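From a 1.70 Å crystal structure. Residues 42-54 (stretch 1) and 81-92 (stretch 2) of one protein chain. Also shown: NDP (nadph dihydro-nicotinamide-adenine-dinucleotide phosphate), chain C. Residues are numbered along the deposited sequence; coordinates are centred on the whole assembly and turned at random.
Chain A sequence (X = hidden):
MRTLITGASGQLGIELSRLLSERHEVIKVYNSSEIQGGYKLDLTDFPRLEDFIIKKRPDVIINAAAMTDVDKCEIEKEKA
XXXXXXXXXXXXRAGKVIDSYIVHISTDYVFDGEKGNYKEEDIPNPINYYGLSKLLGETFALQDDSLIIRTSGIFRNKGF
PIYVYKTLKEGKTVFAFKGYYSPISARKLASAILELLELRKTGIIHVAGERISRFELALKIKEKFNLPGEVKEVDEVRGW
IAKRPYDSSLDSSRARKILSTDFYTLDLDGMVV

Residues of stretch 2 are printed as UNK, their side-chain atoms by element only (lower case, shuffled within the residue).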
# COMPACT_ATOMS: atom_id res chain seq x y z
N ASP A 42 -8.24 -7.52 15.45
CA ASP A 42 -8.08 -6.08 15.43
C ASP A 42 -6.69 -5.76 15.91
O ASP A 42 -6.35 -5.97 17.09
CB ASP A 42 -9.11 -5.42 16.36
CG ASP A 42 -9.09 -3.90 16.28
OD1 ASP A 42 -8.04 -3.29 15.89
OD2 ASP A 42 -10.14 -3.28 16.62
N LEU A 43 -5.86 -5.23 15.01
CA LEU A 43 -4.46 -4.90 15.34
C LEU A 43 -4.30 -3.78 16.39
O LEU A 43 -3.20 -3.61 16.93
CB LEU A 43 -3.71 -4.51 14.07
CG LEU A 43 -2.89 -5.62 13.42
CD1 LEU A 43 -3.68 -6.91 13.20
CD2 LEU A 43 -2.24 -5.13 12.12
N THR A 44 -5.38 -3.06 16.70
CA THR A 44 -5.33 -2.02 17.75
C THR A 44 -5.59 -2.59 19.16
O THR A 44 -5.51 -1.86 20.14
CB THR A 44 -6.26 -0.82 17.46
OG1 THR A 44 -7.63 -1.23 17.54
CG2 THR A 44 -5.96 -0.18 16.06
N ASP A 45 -5.90 -3.86 19.24
CA ASP A 45 -5.96 -4.57 20.53
C ASP A 45 -4.56 -5.16 20.77
O ASP A 45 -4.30 -6.34 20.48
CB ASP A 45 -7.09 -5.63 20.51
CG ASP A 45 -7.23 -6.37 21.86
OD1 ASP A 45 -6.35 -6.27 22.74
OD2 ASP A 45 -8.23 -7.09 22.01
N PHE A 46 -3.66 -4.33 21.28
CA PHE A 46 -2.24 -4.69 21.29
C PHE A 46 -1.88 -6.00 22.02
O PHE A 46 -1.12 -6.79 21.48
CB PHE A 46 -1.31 -3.52 21.69
CG PHE A 46 -1.56 -2.23 20.91
CD1 PHE A 46 -1.78 -2.25 19.52
CD2 PHE A 46 -1.53 -0.99 21.56
CE1 PHE A 46 -2.02 -1.05 18.81
CE2 PHE A 46 -1.74 0.21 20.87
CZ PHE A 46 -1.99 0.18 19.48
N PRO A 47 -2.46 -6.28 23.21
CA PRO A 47 -2.08 -7.55 23.82
C PRO A 47 -2.53 -8.76 23.01
O PRO A 47 -1.77 -9.74 22.92
CB PRO A 47 -2.79 -7.51 25.20
CG PRO A 47 -3.05 -6.04 25.43
CD PRO A 47 -3.40 -5.52 24.07
N ARG A 48 -3.71 -8.66 22.38
CA ARG A 48 -4.26 -9.75 21.55
C ARG A 48 -3.39 -9.94 20.29
O ARG A 48 -3.10 -11.08 19.90
CB ARG A 48 -5.71 -9.51 21.18
CG ARG A 48 -6.68 -9.93 22.29
CD ARG A 48 -8.09 -10.20 21.77
NE ARG A 48 -9.08 -10.13 22.84
CZ ARG A 48 -10.40 -10.12 22.65
NH1 ARG A 48 -10.89 -10.21 21.42
NH2 ARG A 48 -11.23 -10.03 23.69
N LEU A 49 -2.96 -8.82 19.71
CA LEU A 49 -2.01 -8.85 18.57
C LEU A 49 -0.71 -9.57 18.92
O LEU A 49 -0.30 -10.51 18.22
CB LEU A 49 -1.74 -7.43 18.07
CG LEU A 49 -0.58 -7.26 17.08
CD1 LEU A 49 -0.95 -7.98 15.77
CD2 LEU A 49 -0.34 -5.77 16.86
N GLU A 50 -0.03 -9.12 19.98
CA GLU A 50 1.22 -9.73 20.36
C GLU A 50 1.07 -11.23 20.67
O GLU A 50 1.90 -12.05 20.26
CB GLU A 50 1.89 -8.98 21.52
CG GLU A 50 2.24 -7.52 21.19
CD GLU A 50 3.18 -6.86 22.21
OE1 GLU A 50 4.10 -7.50 22.73
OE2 GLU A 50 2.97 -5.68 22.50
N ASP A 51 0.00 -11.59 21.37
CA ASP A 51 -0.27 -12.99 21.70
C ASP A 51 -0.46 -13.81 20.44
O ASP A 51 0.04 -14.92 20.33
CB ASP A 51 -1.56 -13.12 22.53
CG ASP A 51 -1.78 -14.55 23.00
OD1 ASP A 51 -0.89 -15.10 23.66
OD2 ASP A 51 -2.82 -15.13 22.65
N PHE A 52 -1.14 -13.23 19.46
CA PHE A 52 -1.46 -13.93 18.21
C PHE A 52 -0.17 -14.25 17.48
O PHE A 52 0.04 -15.39 17.01
CB PHE A 52 -2.39 -13.07 17.35
CG PHE A 52 -2.86 -13.75 16.11
CD1 PHE A 52 -3.97 -14.60 16.14
CD2 PHE A 52 -2.16 -13.61 14.93
CE1 PHE A 52 -4.40 -15.25 14.98
CE2 PHE A 52 -2.57 -14.29 13.78
CZ PHE A 52 -3.67 -15.09 13.80
N ILE A 53 0.74 -13.26 17.43
CA ILE A 53 2.00 -13.44 16.74
C ILE A 53 2.84 -14.51 17.41
O ILE A 53 3.39 -15.38 16.74
CB ILE A 53 2.75 -12.08 16.63
CG1 ILE A 53 2.03 -11.19 15.58
CG2 ILE A 53 4.22 -12.28 16.24
CD1 ILE A 53 2.44 -9.72 15.60
N ILE A 54 2.92 -14.42 18.74
CA ILE A 54 3.75 -15.34 19.51
C ILE A 54 3.20 -16.77 19.44
O ILE A 54 3.98 -17.73 19.38
CB ILE A 54 3.97 -14.82 20.95
CG1 ILE A 54 4.77 -13.51 20.90
CG2 ILE A 54 4.71 -15.88 21.82
CD1 ILE A 54 4.70 -12.66 22.13
N UNK A 81 -3.45 7.06 13.85
CA UNK A 81 -2.24 6.75 14.62
C UNK A 81 -2.18 5.32 15.17
O UNK A 81 -1.17 4.63 15.09
c UNK A 81 0.49 8.09 15.95
c UNK A 81 0.56 6.63 18.32
c UNK A 81 1.70 7.89 16.61
o UNK A 81 2.90 6.96 18.41
c UNK A 81 -0.66 6.83 17.66
c UNK A 81 -0.71 7.57 16.47
c UNK A 81 -2.03 7.80 15.74
c UNK A 81 1.72 7.16 17.77
N UNK A 82 -3.25 4.86 15.78
CA UNK A 82 -3.23 3.58 16.41
C UNK A 82 -2.98 2.44 15.47
O UNK A 82 -2.29 1.50 15.84
c UNK A 82 -5.39 3.22 19.43
n UNK A 82 -7.06 4.81 20.39
c UNK A 82 -4.56 3.33 17.10
c UNK A 82 -4.65 4.08 18.40
c UNK A 82 -6.87 3.59 19.52
N UNK A 83 -3.57 2.51 14.28
CA UNK A 83 -3.42 1.38 13.33
C UNK A 83 -2.20 1.62 12.43
O UNK A 83 -1.46 0.67 12.19
c UNK A 83 -4.09 -1.43 12.29
c UNK A 83 -4.72 1.09 12.51
c UNK A 83 -4.60 -0.16 11.62
c UNK A 83 -5.15 2.32 11.67
N UNK A 84 -2.03 2.85 11.95
CA UNK A 84 -0.96 3.10 10.96
C UNK A 84 0.41 3.22 11.57
O UNK A 84 1.43 2.98 10.89
c UNK A 84 -2.39 4.20 9.20
o UNK A 84 -2.87 3.09 8.94
n UNK A 84 -2.78 5.32 8.60
c UNK A 84 -1.27 4.38 10.19
N UNK A 85 0.45 3.57 12.86
CA UNK A 85 1.72 3.74 13.54
C UNK A 85 1.86 2.80 14.75
O UNK A 85 2.72 1.91 14.77
c UNK A 85 1.94 5.21 13.94
N UNK A 86 1.00 2.96 15.75
CA UNK A 86 1.29 2.28 17.02
C UNK A 86 1.25 0.74 16.91
O UNK A 86 2.04 0.09 17.54
o UNK A 86 -0.96 3.81 20.29
c UNK A 86 0.87 2.49 19.53
c UNK A 86 0.11 3.25 20.60
o UNK A 86 0.61 3.25 21.75
c UNK A 86 0.32 2.76 18.12
N UNK A 87 0.36 0.19 16.09
CA UNK A 87 0.26 -1.27 15.91
C UNK A 87 1.59 -1.83 15.45
O UNK A 87 1.97 -2.95 15.82
c UNK A 87 -0.86 -1.66 14.94
N UNK A 88 2.30 -1.02 14.63
CA UNK A 88 3.59 -1.46 14.09
C UNK A 88 4.59 -1.69 15.22
O UNK A 88 5.40 -2.62 15.16
c UNK A 88 4.16 -0.47 13.04
c UNK A 88 3.17 -0.25 11.92
c UNK A 88 5.50 -1.02 12.47
N UNK A 89 4.55 -0.84 16.26
CA UNK A 89 5.44 -1.02 17.40
C UNK A 89 5.24 -2.42 18.01
O UNK A 89 6.20 -3.13 18.38
n UNK A 89 5.34 0.97 21.62
n UNK A 89 4.66 0.31 23.70
c UNK A 89 5.21 0.06 18.45
c UNK A 89 6.28 1.11 20.52
c UNK A 89 6.25 -0.09 19.58
c UNK A 89 5.61 0.36 22.77
n UNK A 89 6.79 -0.21 22.99
N UNK A 90 3.99 -2.82 18.08
CA UNK A 90 3.67 -4.08 18.71
C UNK A 90 3.93 -5.29 17.80
O UNK A 90 4.32 -6.34 18.26
c UNK A 90 2.20 -2.23 22.38
n UNK A 90 1.77 -1.25 21.61
c UNK A 90 1.68 -1.71 20.31
c UNK A 90 2.23 -4.01 19.23
c UNK A 90 2.07 -3.00 20.32
n UNK A 90 2.41 -3.30 21.62
N UNK A 91 3.75 -5.12 16.50
CA UNK A 91 4.15 -6.14 15.56
C UNK A 91 5.67 -6.40 15.64
O UNK A 91 6.10 -7.53 15.73
c UNK A 91 3.75 -5.73 14.12
c UNK A 91 2.22 -5.75 14.00
c UNK A 91 4.41 -6.67 13.12
c UNK A 91 1.74 -5.19 12.62
N UNK A 92 6.45 -5.33 15.66
CA UNK A 92 7.91 -5.44 15.79
C UNK A 92 8.31 -6.13 17.12
O UNK A 92 9.14 -7.04 17.12
c UNK A 92 10.05 -4.17 16.01
c UNK A 92 8.41 -3.63 14.16
c UNK A 92 8.58 -4.09 15.63
PA NDP C . -6.88 -1.66 1.87
O1A NDP C . -7.60 -0.45 2.31
O2A NDP C . -7.50 -2.35 0.72
O5B NDP C . -6.72 -2.70 3.04
C5B NDP C . -6.53 -2.27 4.38
C4B NDP C . -6.37 -3.53 5.19
O4B NDP C . -6.03 -3.14 6.52
C3B NDP C . -7.63 -4.39 5.22
O3B NDP C . -7.25 -5.74 5.11
C2B NDP C . -8.17 -4.10 6.62
O2B NDP C . -8.87 -5.22 7.07
C1B NDP C . -6.86 -3.92 7.37
N9A NDP C . -7.06 -3.20 8.64
C8A NDP C . -7.39 -1.89 8.80
N7A NDP C . -7.51 -1.64 10.13
C5A NDP C . -7.27 -2.78 10.79
C6A NDP C . -7.26 -3.11 12.15
N6A NDP C . -7.66 -2.20 13.08
N1A NDP C . -6.99 -4.41 12.47
C2A NDP C . -6.70 -5.40 11.54
N3A NDP C . -6.72 -5.07 10.20
C4A NDP C . -7.00 -3.79 9.86
O3 NDP C . -5.37 -1.12 1.63
PN NDP C . -4.35 -1.56 0.44
O1N NDP C . -4.31 -2.99 0.20
O2N NDP C . -4.69 -0.61 -0.64
O5D NDP C . -2.98 -1.04 1.08
C5D NDP C . -2.01 -1.97 1.55
C4D NDP C . -0.82 -1.26 2.18
O4D NDP C . -0.23 -0.43 1.21
C3D NDP C . -1.17 -0.36 3.36
O3D NDP C . -0.05 -0.43 4.20
C2D NDP C . -1.27 1.02 2.75
O2D NDP C . -1.03 2.02 3.73
C1D NDP C . -0.13 0.91 1.70
N1N NDP C . -0.34 1.87 0.61
C2N NDP C . -1.57 1.93 0.03
C3N NDP C . -1.80 2.66 -1.13
C7N NDP C . -3.18 2.68 -1.72
O7N NDP C . -3.47 3.61 -2.74
N7N NDP C . -4.10 1.84 -1.26
C4N NDP C . -0.68 3.45 -1.77
C5N NDP C . 0.64 3.36 -1.04
C6N NDP C . 0.74 2.57 0.10
P2B NDP C . -10.53 -5.27 7.09
O1X NDP C . -10.78 -6.72 7.18
O2X NDP C . -11.05 -4.64 5.84
O3X NDP C . -11.07 -4.48 8.30

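Position 81 has a six-carbon ring on one carbon, with an oxygen at its far end. It is out of reach of stretch 1. This is Y81.

Position 82 has four carbons in a row ending in nitrogen. Its CB points toward stretch 1 and lies 3.9 Å from T44 CG2, but the chain end leads away. This is K82.

Position 83 has four carbons, forked at the first, with one arm two carbons long. The tip of that arm lies 3.6 Å from L43 CB. This is I83; its CG1 is also 3.6 Å from N7A of NDP.

Position 84 has two carbons, the second carrying one oxygen and one nitrogen. It touches nothing on stretch 1. It is N84, and both polar atoms are hydrogen-bonded elsewhere in the structure.

Position 85 has one carbon and no contact with stretch 1. It is A85.

Position 86 has three carbons, the third carrying two oxygens. That third carbon is 3.6 Å from F46 CE2. This is E86. E86 N donates a backbone hydrogen bond to Y81 O, 2.8 Å, within a wider pi-type turn.

Position 87 has a single carbon, CB, 3.6 Å from L43 O. Its CA is 3.7 Å from F46 CE1. This is A87.

Position 88 has one carbon carrying two more, and it points away. It is V88.

Position 89 has three carbons, a nitrogen, then a carbon bearing two nitrogens. It makes no contact with stretch 1. It is R89.

Position 90 has one carbon and a five-membered ring of three carbons and two nitrogens. One ring nitrogen lies 2.6 Å from E50 OE2, and the ring stacks on F46. This is H90; the nitrogen is ND1, which donates a hydrogen bond to E50 OE2 at the ring edge.

Position 91 has four carbons forked like I83. The tip of the two-carbon arm lies 4.0 Å from L43 CD2, and the carbon before it 3.8 Å from L49 CD2. It is I91.

Position 92 has one carbon carrying two more and points away. It is V92.

The two helices run in roughly the same direction, at 35°, with axes 9.3 Å apart at closest approach. F46 fits among K82, E86, A87 and H90. Its ring makes an offset stack with H90, centroids 4.1 Å apart and planes 13° from parallel. The E50 bond uses the edge of the imidazole, leaving a face free for F46. L43, L49 and I53 add apolar packing against I91. L43 N donates to NDP N1A at 2.9 Å, and D42 OD1 accepts from NDP N6A at 3.0 Å.

Stretch 2 81-92: YKINAEAVRHIV
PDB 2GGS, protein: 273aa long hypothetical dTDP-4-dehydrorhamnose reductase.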